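Local coordinates for putative glycoside hydrolase (Parabacteroides distasonis ATCC 8503, PDB 3GYC), which is a putative glycoside hydrolase of the cellulase-like family, probably cleaving glycosidic bonds in carbohydrate chains with a TIM-barrel scaffold, at residues A[98-103]-A[150-155]; A[165-170]-A[253-258]; A[233-238]-A[284-289]; A[373-378]-A[388-393]. All blocks are in the same frame, centred on the assembly; numbering follows the deposited sequence. Where two conformers were deposited one is given.

Interaction 1 of 4, residues A[98-103]-A[150-155]; sequences LFLSKC and LDTILY
No flat group enters the meeting of L100 and I153, which is purely aliphatic; the nearby F99 ring turns instead to W39, edge-to-face, and to W26. L100 sends its branched end from helix 95-105 so that both methyls straddle one atom, with I153 CD1 lying 3.9 Å from L100 CD2 and 4.1 Å from L100 CD1. The bend at chi2 of I153 (-50°) swings CD1 out toward the helix from a residue whose CB does not point straight at it. T152 approaches on the backbone side: its CG2, anti to the backbone N, stands 4.1 Å from L100 O and 4.3 Å from C103 CB, so a methyl group lies beside a helical carbonyl. I144 of helix 130-146 also packs on L100, and I153 touches M206. T152 and L154 bond through their backbones to V110 of strand 109-113. Helix 95-105 thus lies against the start of strand 153-157, an arrangement typical of the outer helical layer packed on the parallel strands of a TIM barrel.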
loop_
_atom_site.group_PDB
_atom_site.type_symbol
_atom_site.label_atom_id
_atom_site.label_comp_id
_atom_site.label_asym_id
_atom_site.label_seq_id
_atom_site.Cartn_x
_atom_site.Cartn_y
_atom_site.Cartn_z
ATOM N N LEU A 98 0.910 -13.103 -15.792
ATOM C CA LEU A 98 0.057 -12.532 -16.859
ATOM C C LEU A 98 -0.200 -11.068 -16.576
ATOM O O LEU A 98 -0.035 -10.245 -17.448
ATOM C CB LEU A 98 -1.262 -13.303 -17.076
ATOM C CG LEU A 98 -1.138 -14.643 -17.824
ATOM C CD1 LEU A 98 -2.426 -15.555 -17.711
ATOM C CD2 LEU A 98 -0.739 -14.469 -19.284
ATOM N N PHE A 99 -0.629 -10.762 -15.353
ATOM C CA PHE A 99 -0.865 -9.403 -14.930
ATOM C C PHE A 99 0.398 -8.531 -15.051
ATOM O O PHE A 99 0.324 -7.388 -15.574
ATOM C CB PHE A 99 -1.405 -9.381 -13.496
ATOM C CG PHE A 99 -1.747 -7.993 -13.008
ATOM C CD1 PHE A 99 -2.938 -7.396 -13.421
ATOM C CD2 PHE A 99 -0.861 -7.266 -12.241
ATOM C CE1 PHE A 99 -3.255 -6.116 -13.020
ATOM C CE2 PHE A 99 -1.192 -6.004 -11.831
ATOM C CZ PHE A 99 -2.390 -5.423 -12.254
ATOM N N LEU A 100 1.545 -9.065 -14.617
ATOM C CA LEU A 100 2.812 -8.349 -14.707
ATOM C C LEU A 100 3.189 -8.099 -16.140
ATOM O O LEU A 100 3.683 -7.011 -16.433
ATOM C CB LEU A 100 3.946 -9.037 -13.940
ATOM C CG LEU A 100 3.802 -9.174 -12.433
ATOM C CD1 LEU A 100 4.953 -10.072 -11.875
ATOM C CD2 LEU A 100 3.751 -7.818 -11.657
ATOM N N SER A 101 2.929 -9.050 -17.056
ATOM C CA SER A 101 3.222 -8.835 -18.469
ATOM C C SER A 101 2.419 -7.694 -19.070
ATOM O O SER A 101 2.926 -6.929 -19.940
ATOM C CB SER A 101 2.960 -10.109 -19.265
ATOM O OG SER A 101 3.740 -11.144 -18.731
ATOM N N LYS A 102 1.172 -7.564 -18.632
ATOM C CA LYS A 102 0.309 -6.484 -19.114
ATOM C C LYS A 102 0.807 -5.131 -18.582
ATOM O O LYS A 102 0.745 -4.113 -19.316
ATOM C CB LYS A 102 -1.167 -6.722 -18.760
ATOM C CG LYS A 102 -1.763 -7.951 -19.454
ATOM C CD LYS A 102 -3.227 -8.154 -19.059
ATOM C CE LYS A 102 -3.785 -9.509 -19.642
ATOM N NZ LYS A 102 -3.846 -9.628 -21.107
ATOM N N CYS A 103 1.321 -5.127 -17.354
ATOM C CA CYS A 103 1.965 -3.935 -16.805
ATOM C C CYS A 103 3.192 -3.545 -17.604
ATOM O O CYS A 103 3.322 -2.385 -18.025
ATOM C CB CYS A 103 2.316 -4.116 -15.323
ATOM S SG CYS A 103 0.827 -4.221 -14.302
ATOM N N LEU A 150 11.335 -9.504 -13.822
ATOM C CA LEU A 150 11.799 -8.892 -12.572
ATOM C C LEU A 150 12.006 -7.377 -12.709
ATOM O O LEU A 150 11.808 -6.646 -11.751
ATOM C CB LEU A 150 13.063 -9.578 -12.082
ATOM C CG LEU A 150 13.344 -9.558 -10.585
ATOM C CD1 LEU A 150 12.086 -9.910 -9.809
ATOM C CD2 LEU A 150 14.526 -10.528 -10.262
ATOM N N ASP A 151 12.387 -6.910 -13.898
ATOM C CA ASP A 151 12.574 -5.466 -14.116
ATOM C C ASP A 151 11.280 -4.653 -14.031
ATOM O O ASP A 151 11.333 -3.430 -13.921
ATOM C CB ASP A 151 13.262 -5.211 -15.442
ATOM C CG ASP A 151 14.661 -5.791 -15.467
ATOM O OD1 ASP A 151 15.356 -5.675 -14.420
ATOM O OD2 ASP A 151 15.050 -6.396 -16.512
ATOM N N THR A 152 10.134 -5.323 -14.039
ATOM C CA THR A 152 8.837 -4.651 -13.845
ATOM C C THR A 152 8.558 -4.375 -12.365
ATOM O O THR A 152 7.729 -3.555 -12.050
ATOM C CB THR A 152 7.724 -5.511 -14.459
ATOM O OG1 THR A 152 7.849 -5.471 -15.890
ATOM C CG2 THR A 152 6.345 -5.046 -14.034
ATOM N N ILE A 153 9.271 -5.060 -11.463
ATOM C CA ILE A 153 9.073 -4.911 -10.057
ATOM C C ILE A 153 9.881 -3.705 -9.569
ATOM O O ILE A 153 11.080 -3.585 -9.832
ATOM C CB ILE A 153 9.475 -6.193 -9.280
ATOM C CG1 ILE A 153 8.649 -7.394 -9.782
ATOM C CG2 ILE A 153 9.356 -5.948 -7.772
ATOM C CD1 ILE A 153 7.128 -7.210 -9.852
ATOM N N LEU A 154 9.185 -2.836 -8.854
ATOM C CA LEU A 154 9.736 -1.574 -8.376
ATOM C C LEU A 154 10.385 -1.731 -7.002
ATOM O O LEU A 154 11.461 -1.217 -6.733
ATOM C CB LEU A 154 8.577 -0.589 -8.303
ATOM C CG LEU A 154 8.841 0.850 -8.038
ATOM C CD1 LEU A 154 9.727 1.414 -9.172
ATOM C CD2 LEU A 154 7.438 1.534 -7.916
ATOM N N TYR A 155 9.704 -2.455 -6.138
ATOM C CA TYR A 155 10.167 -2.702 -4.792
ATOM C C TYR A 155 9.446 -3.906 -4.239
ATOM O O TYR A 155 8.435 -4.329 -4.780
ATOM C CB TYR A 155 9.936 -1.485 -3.870
ATOM C CG TYR A 155 8.493 -1.114 -3.564
ATOM C CD1 TYR A 155 7.798 -1.779 -2.576
ATOM C CD2 TYR A 155 7.833 -0.088 -4.240
ATOM C CE1 TYR A 155 6.475 -1.447 -2.257
ATOM C CE2 TYR A 155 6.487 0.228 -3.950
ATOM C CZ TYR A 155 5.836 -0.439 -2.942
ATOM O OH TYR A 155 4.558 -0.161 -2.571
#

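Interaction 2 of 4, residues A[165-170]-A[253-258]; sequences DSWAPF and YNRFLP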
loop_
_atom_site.group_PDB
_atom_site.type_symbol
_atom_site.label_atom_id
_atom_site.label_comp_id
_atom_site.label_asym_id
_atom_site.label_seq_id
_atom_site.Cartn_x
_atom_site.Cartn_y
_atom_site.Cartn_z
ATOM N N ASP A 165 -1.394 -7.735 13.582
ATOM C CA ASP A 165 -1.776 -9.159 13.584
ATOM C C ASP A 165 -2.784 -9.588 12.502
ATOM O O ASP A 165 -2.896 -10.775 12.218
ATOM C CB ASP A 165 -2.206 -9.647 14.975
ATOM C CG ASP A 165 -3.364 -8.867 15.560
ATOM O OD1 ASP A 165 -4.024 -8.098 14.833
ATOM O OD2 ASP A 165 -3.614 -9.039 16.783
ATOM N N SER A 166 -3.521 -8.653 11.911
ATOM C CA SER A 166 -4.415 -8.997 10.804
ATOM C C SER A 166 -3.619 -9.507 9.620
ATOM O O SER A 166 -4.092 -10.362 8.877
ATOM C CB SER A 166 -5.192 -7.778 10.287
ATOM O OG SER A 166 -6.021 -7.236 11.291
ATOM N N TRP A 167 -2.426 -8.956 9.427
ATOM C CA TRP A 167 -1.621 -9.310 8.251
ATOM C C TRP A 167 -0.453 -10.234 8.598
ATOM O O TRP A 167 -0.069 -11.073 7.778
ATOM C CB TRP A 167 -1.114 -8.035 7.548
ATOM C CG TRP A 167 -2.130 -6.939 7.606
ATOM C CD1 TRP A 167 -1.998 -5.763 8.242
ATOM C CD2 TRP A 167 -3.472 -6.972 7.087
ATOM N NE1 TRP A 167 -3.146 -5.027 8.130
ATOM C CE2 TRP A 167 -4.077 -5.754 7.439
ATOM C CE3 TRP A 167 -4.212 -7.908 6.342
ATOM C CZ2 TRP A 167 -5.386 -5.442 7.080
ATOM C CZ3 TRP A 167 -5.523 -7.595 5.996
ATOM C CH2 TRP A 167 -6.085 -6.368 6.357
ATOM N N ALA A 168 0.091 -10.094 9.809
ATOM C CA ALA A 168 1.252 -10.891 10.248
ATOM C C ALA A 168 0.930 -11.683 11.529
ATOM O O ALA A 168 1.528 -11.441 12.595
ATOM C CB ALA A 168 2.459 -9.988 10.454
ATOM N N PRO A 169 -0.027 -12.626 11.439
ATOM C CA PRO A 169 -0.344 -13.468 12.607
ATOM C C PRO A 169 0.783 -14.448 12.956
ATOM O O PRO A 169 0.873 -14.936 14.103
ATOM C CB PRO A 169 -1.595 -14.224 12.144
ATOM C CG PRO A 169 -1.549 -14.212 10.694
ATOM C CD PRO A 169 -0.906 -12.934 10.300
ATOM N N PHE A 170 1.596 -14.776 11.958
ATOM C CA PHE A 170 2.768 -15.628 12.136
ATOM C C PHE A 170 3.827 -14.942 13.002
ATOM O O PHE A 170 4.708 -15.584 13.518
ATOM C CB PHE A 170 3.380 -16.017 10.778
ATOM C CG PHE A 170 3.530 -14.861 9.799
ATOM C CD1 PHE A 170 4.648 -14.050 9.820
ATOM C CD2 PHE A 170 2.543 -14.614 8.862
ATOM C CE1 PHE A 170 4.786 -13.012 8.941
ATOM C CE2 PHE A 170 2.674 -13.590 7.973
ATOM C CZ PHE A 170 3.806 -12.781 8.007
ATOM N N TYR A 253 -13.866 0.817 12.282
ATOM C CA TYR A 253 -13.336 -0.144 11.337
ATOM C C TYR A 253 -14.008 -1.531 11.417
ATOM O O TYR A 253 -13.387 -2.530 11.065
ATOM C CB TYR A 253 -11.818 -0.295 11.484
ATOM C CG TYR A 253 -11.008 0.983 11.457
ATOM C CD1 TYR A 253 -10.785 1.697 12.616
ATOM C CD2 TYR A 253 -10.400 1.427 10.289
ATOM C CE1 TYR A 253 -10.001 2.834 12.617
ATOM C CE2 TYR A 253 -9.619 2.567 10.273
ATOM C CZ TYR A 253 -9.437 3.279 11.439
ATOM O OH TYR A 253 -8.661 4.428 11.461
ATOM N N ASN A 254 -15.271 -1.587 11.818
ATOM C CA ASN A 254 -15.952 -2.871 11.936
ATOM C C ASN A 254 -15.937 -3.625 10.588
ATOM O O ASN A 254 -16.241 -3.066 9.532
ATOM C CB ASN A 254 -17.361 -2.717 12.484
ATOM C CG ASN A 254 -17.887 -4.016 13.036
ATOM O OD1 ASN A 254 -18.200 -4.953 12.287
ATOM N ND2 ASN A 254 -17.939 -4.103 14.346
ATOM N N ARG A 255 -15.507 -4.876 10.625
ATOM C CA ARG A 255 -15.351 -5.673 9.404
ATOM C C ARG A 255 -16.592 -6.402 8.907
ATOM O O ARG A 255 -16.682 -6.706 7.707
ATOM C CB ARG A 255 -14.221 -6.691 9.601
ATOM C CG ARG A 255 -12.920 -6.000 9.887
ATOM C CD ARG A 255 -11.720 -6.892 9.796
ATOM N NE ARG A 255 -10.508 -6.073 9.755
ATOM C CZ ARG A 255 -9.264 -6.554 9.712
ATOM N NH1 ARG A 255 -9.047 -7.863 9.711
ATOM N NH2 ARG A 255 -8.223 -5.719 9.677
ATOM N N PHE A 256 -17.547 -6.658 9.802
ATOM C CA PHE A 256 -18.724 -7.446 9.455
ATOM C C PHE A 256 -20.088 -6.847 9.766
ATOM O O PHE A 256 -21.091 -7.434 9.408
ATOM C CB PHE A 256 -18.607 -8.820 10.125
ATOM C CG PHE A 256 -17.481 -9.599 9.594
ATOM C CD1 PHE A 256 -17.596 -10.236 8.363
ATOM C CD2 PHE A 256 -16.267 -9.609 10.232
ATOM C CE1 PHE A 256 -16.553 -10.924 7.848
ATOM C CE2 PHE A 256 -15.190 -10.278 9.675
ATOM C CZ PHE A 256 -15.343 -10.932 8.506
ATOM N N LEU A 257 -20.153 -5.730 10.481
ATOM C CA LEU A 257 -21.430 -5.146 10.807
ATOM C C LEU A 257 -21.543 -3.761 10.217
ATOM O O LEU A 257 -20.542 -3.039 10.148
ATOM C CB LEU A 257 -21.647 -5.100 12.288
ATOM C CG LEU A 257 -21.836 -6.455 12.974
ATOM C CD1 LEU A 257 -21.812 -6.165 14.440
ATOM C CD2 LEU A 257 -23.102 -7.205 12.544
ATOM N N PRO A 258 -22.775 -3.378 9.811
ATOM C CA PRO A 258 -23.025 -2.111 9.079
ATOM C C PRO A 258 -23.109 -0.829 9.913
ATOM O O PRO A 258 -23.106 0.244 9.356
ATOM C CB PRO A 258 -24.364 -2.374 8.376
ATOM C CG PRO A 258 -25.033 -3.409 9.220
ATOM C CD PRO A 258 -23.957 -4.262 9.808
#
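Polar contact between the two segments comes down to S166 and R255. R255 NH2 donates a weak hydrogen bond to S166 OG at 3.1 Å, bent to an N-H...O angle of 130°. The arginine chain, extended from CG to NE, spans an S166 CA to R255 CA distance of 11.5 Å. Among van der Waals contacts, R255 NH2 comes within 3.9 Å of W167 CZ2, the indole and guanidinium planes lying 33° apart. S166 CB sits over the centre of one face of the same indole, 3.6 Å above its plane. In the TIM-barrel fold, segment 165-170 runs from the loop after strand 153-157 into helix 169-172; W167 touches N160 and E161, and a 1,2-ethanediol, probably from the crystallisation liquor, lies about 3 Å from its side chain and may mark a pocket. Within 253-258, N254 OD1 accepts from F256 N at 3.1 Å, an Asx turn, and from L257 N at 2.8 Å, which extends it to an Asx motif, the two donors on opposite faces of its plane.

Interaction 3 of 4, residues A[233-238]-A[284-289]; sequences HHIWMA and TDKIEL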
loop_
_atom_site.group_PDB
_atom_site.type_symbol
_atom_site.label_atom_id
_atom_site.label_comp_id
_atom_site.label_asym_id
_atom_site.label_seq_id
_atom_site.Cartn_x
_atom_site.Cartn_y
_atom_site.Cartn_z
ATOM N N HIS A 233 4.762 4.613 3.845
ATOM C CA HIS A 233 4.042 4.997 5.032
ATOM C C HIS A 233 2.622 5.394 4.687
ATOM O O HIS A 233 2.386 6.141 3.744
ATOM C CB HIS A 233 4.755 6.108 5.796
ATOM C CG HIS A 233 4.484 6.039 7.264
ATOM N ND1 HIS A 233 5.268 5.293 8.116
ATOM C CD2 HIS A 233 3.450 6.501 8.002
ATOM C CE1 HIS A 233 4.754 5.347 9.333
ATOM N NE2 HIS A 233 3.645 6.068 9.288
ATOM N N HIS A 234 1.671 4.855 5.443
ATOM C CA HIS A 234 0.261 5.104 5.182
ATOM C C HIS A 234 -0.195 6.278 6.039
ATOM O O HIS A 234 0.054 6.293 7.235
ATOM C CB HIS A 234 -0.562 3.839 5.439
ATOM C CG HIS A 234 -0.094 2.650 4.647
ATOM N ND1 HIS A 234 -0.550 1.368 4.886
ATOM C CD2 HIS A 234 0.810 2.547 3.636
ATOM C CE1 HIS A 234 0.002 0.539 4.011
ATOM N NE2 HIS A 234 0.859 1.220 3.266
ATOM N N ILE A 235 -0.825 7.270 5.403
ATOM C CA ILE A 235 -1.177 8.535 6.064
ATOM C C ILE A 235 -2.576 8.969 5.713
ATOM O O ILE A 235 -2.864 9.266 4.558
ATOM C CB ILE A 235 -0.231 9.686 5.634
ATOM C CG1 ILE A 235 1.190 9.413 6.079
ATOM C CG2 ILE A 235 -0.642 11.050 6.251
ATOM C CD1 ILE A 235 2.220 10.428 5.536
ATOM N N TRP A 236 -3.429 9.044 6.724
ATOM C CA TRP A 236 -4.795 9.535 6.554
ATOM C C TRP A 236 -5.149 10.603 7.583
ATOM O O TRP A 236 -4.842 10.446 8.754
ATOM C CB TRP A 236 -5.785 8.433 6.760
ATOM C CG TRP A 236 -5.749 7.304 5.759
ATOM C CD1 TRP A 236 -6.344 7.267 4.525
ATOM C CD2 TRP A 236 -5.179 6.046 5.979
ATOM N NE1 TRP A 236 -6.159 6.037 3.958
ATOM C CE2 TRP A 236 -5.416 5.270 4.821
ATOM C CE3 TRP A 236 -4.462 5.484 7.041
ATOM C CZ2 TRP A 236 -4.980 3.942 4.707
ATOM C CZ3 TRP A 236 -4.010 4.152 6.920
ATOM C CH2 TRP A 236 -4.273 3.410 5.770
HETATM N N MSE A 237 -5.813 11.656 7.115
HETATM C CA MSE A 237 -6.380 12.709 7.955
HETATM C C MSE A 237 -7.240 12.144 9.088
HETATM O O MSE A 237 -7.207 12.619 10.254
HETATM C CB MSE A 237 -7.287 13.580 7.080
HETATM C CG MSE A 237 -8.084 14.684 7.841
HETATM SE SE MSE A 237 -9.707 14.141 8.853
HETATM C CE MSE A 237 -10.909 13.555 7.462
ATOM N N ALA A 238 -8.045 11.151 8.730
ATOM C CA ALA A 238 -8.957 10.520 9.662
ATOM C C ALA A 238 -8.291 9.910 10.902
ATOM O O ALA A 238 -8.949 9.787 11.941
ATOM C CB ALA A 238 -9.817 9.477 8.939
ATOM N N THR A 284 -1.593 17.928 6.494
ATOM C CA THR A 284 -0.384 18.527 5.923
ATOM C C THR A 284 0.780 18.596 6.937
ATOM O O THR A 284 1.937 18.495 6.558
ATOM C CB THR A 284 -0.680 19.894 5.280
ATOM O OG1 THR A 284 -1.206 20.792 6.269
ATOM C CG2 THR A 284 -1.679 19.722 4.136
ATOM N N ASP A 285 0.473 18.723 8.225
ATOM C CA ASP A 285 1.502 18.713 9.255
ATOM C C ASP A 285 2.190 17.361 9.368
ATOM O O ASP A 285 3.409 17.276 9.536
ATOM C CB ASP A 285 0.923 19.157 10.606
ATOM C CG ASP A 285 0.782 20.671 10.705
ATOM O OD1 ASP A 285 1.243 21.385 9.774
ATOM O OD2 ASP A 285 0.230 21.155 11.724
ATOM N N LYS A 286 1.417 16.295 9.268
ATOM C CA LYS A 286 1.987 14.950 9.276
ATOM C C LYS A 286 2.852 14.686 8.023
ATOM O O LYS A 286 3.946 14.104 8.117
ATOM C CB LYS A 286 0.866 13.900 9.342
ATOM C CG LYS A 286 1.352 12.456 9.366
ATOM C CD LYS A 286 2.425 12.157 10.379
ATOM C CE LYS A 286 1.985 12.399 11.778
ATOM N NZ LYS A 286 0.814 11.514 12.133
ATOM N N ILE A 287 2.352 15.105 6.861
ATOM C CA ILE A 287 3.071 14.926 5.606
ATOM C C ILE A 287 4.418 15.647 5.637
ATOM O O ILE A 287 5.418 15.109 5.198
ATOM C CB ILE A 287 2.254 15.422 4.395
ATOM C CG1 ILE A 287 1.009 14.542 4.172
ATOM C CG2 ILE A 287 3.096 15.432 3.139
ATOM C CD1 ILE A 287 0.017 15.145 3.210
ATOM N N GLU A 288 4.424 16.873 6.125
ATOM C CA GLU A 288 5.661 17.655 6.216
ATOM C C GLU A 288 6.621 17.006 7.210
ATOM O O GLU A 288 7.818 16.904 6.944
ATOM C CB GLU A 288 5.363 19.091 6.628
ATOM C CG GLU A 288 4.511 19.913 5.638
ATOM C CD GLU A 288 5.177 20.175 4.263
ATOM O OE1 GLU A 288 6.394 19.891 4.062
ATOM O OE2 GLU A 288 4.462 20.692 3.371
ATOM N N LEU A 289 6.089 16.558 8.351
ATOM C CA LEU A 289 6.884 15.864 9.373
ATOM C C LEU A 289 7.526 14.597 8.781
ATOM O O LEU A 289 8.742 14.364 8.940
ATOM C CB LEU A 289 6.026 15.529 10.600
ATOM C CG LEU A 289 6.722 14.796 11.761
ATOM C CD1 LEU A 289 7.950 15.540 12.328
ATOM C CD2 LEU A 289 5.710 14.504 12.851
#
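The extended chain at I235 runs past helix 276-297, its CA 7.7 Å from that of I287. This is part of a crossover in the TIM barrel: the chain leaves strand 231-232, passes through helices 240-249, 259-273 and 276-297, and returns in strand 301-303, parallel to the first, with V302 and E305 bonding through their backbones to H233 and I235. I235 carries the contact. Its CB points to the helix, and CG2, anti to the backbone N, does the touching, 4.0 Å from K286 CG and a looser 4.4 Å from I287 CG1. The isoleucine thus rests between two neighbouring residues of one helical turn, crossing the aliphatic part of the lysine at a slant, while L283 adds a further apolar neighbour. K286 leaves the helix with CG anti to its amide nitrogen (chi1 -180°) and then curls at chi2, chi3 and chi4, all near 50° to 60°. The lower methylenes serve the apolar contact, and the ammonium group is turned to the start of helix 240-249 and to the loop after strand 208-209. On the other side of the extended chain, H234 ND1 bonds to E161 and W236 NE1 to N347. K286 NZ is held by hydrogen bonds to Q240 OE1 and G215 O, and it stays 6.8 Å from H233 NE2.

Interaction 4 of 4, residues A[373-378]-A[388-393]; sequences SPLDES and KLLKRL
L375 and L390 meet tip to tip, and this is the close part of the contact: L375 CD1 stands 4.1 Å from L390 CG. The same methyl reaches the C-terminal residue less closely, with L393 CD1 at 4.5 Å. Placing CG of L375 beside the backbone N (chi1 -68°) and extending chi2 sends CD1 into the angle between these two leucines, which a type I turn from L390 to L393 brings to one side. V341 packs on L375, L390 and L393 alike, giving all three a shared apolar neighbour. In the TIM barrel this is the N-terminal end of the strands: L393 also touches L154, and its terminal carboxylate O bonds to R17, so the tail of the chain lies across the starts of strands 17-23, 153-157 and 340-343. Toward solvent the segments diverge, with P374, E377 and K391 exposed. Beside the leucines, D376 caps helix 377-380, accepting two bonds at OD2: S378 N comes in at 2.8 Å on the anti lone pair, nearly straight at 163°, and S378 OG, also at 2.8 Å, from above the carboxylate plane. D376 OD1 forms a salt bridge with R295.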
loop_
_atom_site.group_PDB
_atom_site.type_symbol
_atom_site.label_atom_id
_atom_site.label_comp_id
_atom_site.label_asym_id
_atom_site.label_seq_id
_atom_site.Cartn_x
_atom_site.Cartn_y
_atom_site.Cartn_z
ATOM N N SER A 373 7.103 16.306 -10.453
ATOM C CA SER A 373 7.712 16.844 -9.243
ATOM C C SER A 373 9.206 16.455 -9.167
ATOM O O SER A 373 9.558 15.307 -9.339
ATOM C CB SER A 373 6.961 16.386 -8.001
ATOM O OG SER A 373 5.646 16.916 -7.999
ATOM N N PRO A 374 10.099 17.442 -8.984
ATOM C CA PRO A 374 11.518 17.115 -8.805
ATOM C C PRO A 374 11.797 16.429 -7.468
ATOM O O PRO A 374 11.133 16.721 -6.479
ATOM C CB PRO A 374 12.187 18.489 -8.822
ATOM C CG PRO A 374 11.150 19.429 -8.457
ATOM C CD PRO A 374 9.854 18.889 -8.913
ATOM N N LEU A 375 12.777 15.535 -7.447
ATOM C CA LEU A 375 13.203 14.811 -6.238
ATOM C C LEU A 375 14.254 15.596 -5.450
ATOM O O LEU A 375 15.060 16.306 -6.033
ATOM C CB LEU A 375 13.789 13.444 -6.627
ATOM C CG LEU A 375 12.787 12.430 -7.202
ATOM C CD1 LEU A 375 13.517 11.158 -7.635
ATOM C CD2 LEU A 375 11.760 12.145 -6.168
ATOM N N ASP A 376 14.259 15.428 -4.132
ATOM C CA ASP A 376 15.215 16.116 -3.244
ATOM C C ASP A 376 16.645 15.613 -3.508
ATOM O O ASP A 376 16.857 14.451 -3.853
ATOM C CB ASP A 376 14.779 15.889 -1.797
ATOM C CG ASP A 376 15.499 16.766 -0.801
ATOM O OD1 ASP A 376 14.899 17.747 -0.336
ATOM O OD2 ASP A 376 16.674 16.500 -0.500
ATOM N N GLU A 377 17.629 16.499 -3.373
ATOM C CA GLU A 377 19.037 16.126 -3.588
ATOM C C GLU A 377 19.531 15.137 -2.537
ATOM O O GLU A 377 20.501 14.427 -2.763
ATOM C CB GLU A 377 19.973 17.361 -3.739
ATOM C CG GLU A 377 20.561 18.012 -2.472
ATOM C CD GLU A 377 21.584 19.147 -2.820
ATOM O OE1 GLU A 377 21.139 20.247 -3.200
ATOM O OE2 GLU A 377 22.840 18.966 -2.713
ATOM N N SER A 378 18.858 15.053 -1.398
ATOM C CA SER A 378 19.202 14.031 -0.415
ATOM C C SER A 378 19.009 12.615 -0.995
ATOM O O SER A 378 19.588 11.662 -0.489
ATOM C CB SER A 378 18.372 14.180 0.832
ATOM O OG SER A 378 16.998 13.973 0.552
ATOM N N LYS A 388 19.021 2.539 -5.540
ATOM C CA LYS A 388 18.447 1.219 -5.869
ATOM C C LYS A 388 17.033 1.361 -6.404
ATOM O O LYS A 388 16.659 0.679 -7.361
ATOM C CB LYS A 388 18.482 0.243 -4.685
ATOM C CG LYS A 388 19.890 -0.194 -4.331
ATOM C CD LYS A 388 19.958 -1.341 -3.296
ATOM C CE LYS A 388 19.386 -0.922 -1.964
ATOM N NZ LYS A 388 19.757 -1.879 -0.814
ATOM N N LEU A 389 16.242 2.218 -5.750
ATOM C CA LEU A 389 14.870 2.497 -6.200
ATOM C C LEU A 389 14.844 3.470 -7.376
ATOM O O LEU A 389 14.121 3.251 -8.340
ATOM C CB LEU A 389 14.041 3.053 -5.074
ATOM C CG LEU A 389 12.584 3.384 -5.378
ATOM C CD1 LEU A 389 11.858 2.201 -6.071
ATOM C CD2 LEU A 389 11.885 3.767 -4.090
ATOM N N LEU A 390 15.652 4.530 -7.323
ATOM C CA LEU A 390 15.657 5.534 -8.406
ATOM C C LEU A 390 15.978 4.975 -9.770
ATOM O O LEU A 390 15.387 5.414 -10.774
ATOM C CB LEU A 390 16.579 6.726 -8.078
ATOM C CG LEU A 390 15.994 7.873 -7.244
ATOM C CD1 LEU A 390 15.149 7.473 -6.056
ATOM C CD2 LEU A 390 17.138 8.831 -6.828
ATOM N N LYS A 391 16.891 4.011 -9.839
ATOM C CA LYS A 391 17.210 3.401 -11.114
ATOM C C LYS A 391 16.045 2.615 -11.711
ATOM O O LYS A 391 16.100 2.294 -12.890
ATOM C CB LYS A 391 18.352 2.395 -10.978
ATOM C CG LYS A 391 19.709 2.985 -10.782
ATOM C CD LYS A 391 20.812 1.874 -10.658
ATOM C CE LYS A 391 20.424 0.748 -9.661
ATOM N NZ LYS A 391 21.670 0.080 -9.056
ATOM N N ARG A 392 15.060 2.237 -10.894
ATOM C CA ARG A 392 13.900 1.458 -11.355
ATOM C C ARG A 392 12.671 2.343 -11.748
ATOM O O ARG A 392 11.675 1.865 -12.328
ATOM C CB ARG A 392 13.524 0.461 -10.252
ATOM C CG ARG A 392 14.710 -0.364 -9.746
ATOM C CD ARG A 392 14.281 -1.386 -8.680
ATOM N NE ARG A 392 13.634 -2.523 -9.317
ATOM C CZ ARG A 392 14.303 -3.538 -9.874
ATOM N NH1 ARG A 392 15.629 -3.565 -9.880
ATOM N NH2 ARG A 392 13.656 -4.516 -10.467
ATOM N N LEU A 393 12.714 3.619 -11.385
ATOM C CA LEU A 393 11.616 4.524 -11.707
ATOM C C LEU A 393 11.575 4.785 -13.223
ATOM O O LEU A 393 10.536 5.210 -13.739
ATOM C CB LEU A 393 11.745 5.835 -10.945
ATOM C CG LEU A 393 11.634 5.772 -9.434
ATOM C CD1 LEU A 393 12.095 7.097 -8.863
ATOM C CD2 LEU A 393 10.222 5.424 -8.991
ATOM O OXT LEU A 393 12.546 4.575 -13.987
#

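Along the chain interaction 1 closes first, interactions 2 and 3 interleave, and interaction 4 comes last. All are set around one eight-stranded parallel barrel. Interactions 1 and 4 touch, their centres about 19 Å apart: R392 NH2 is 2.8 Å from I153 O, a probable hydrogen bond that ties the C-terminal tail to strand 153-157. Interaction 2 lies in loops beyond the other end of the strands, about 29 Å from interaction 1 and about 35 Å from interaction 4, centre to centre. Interaction 3 comes within about 5 Å of it at the nearest atoms. W167 and H234 both meet E161, so interactions 2 and 3 border the end where TIM-barrel glycosidases usually bind substrate.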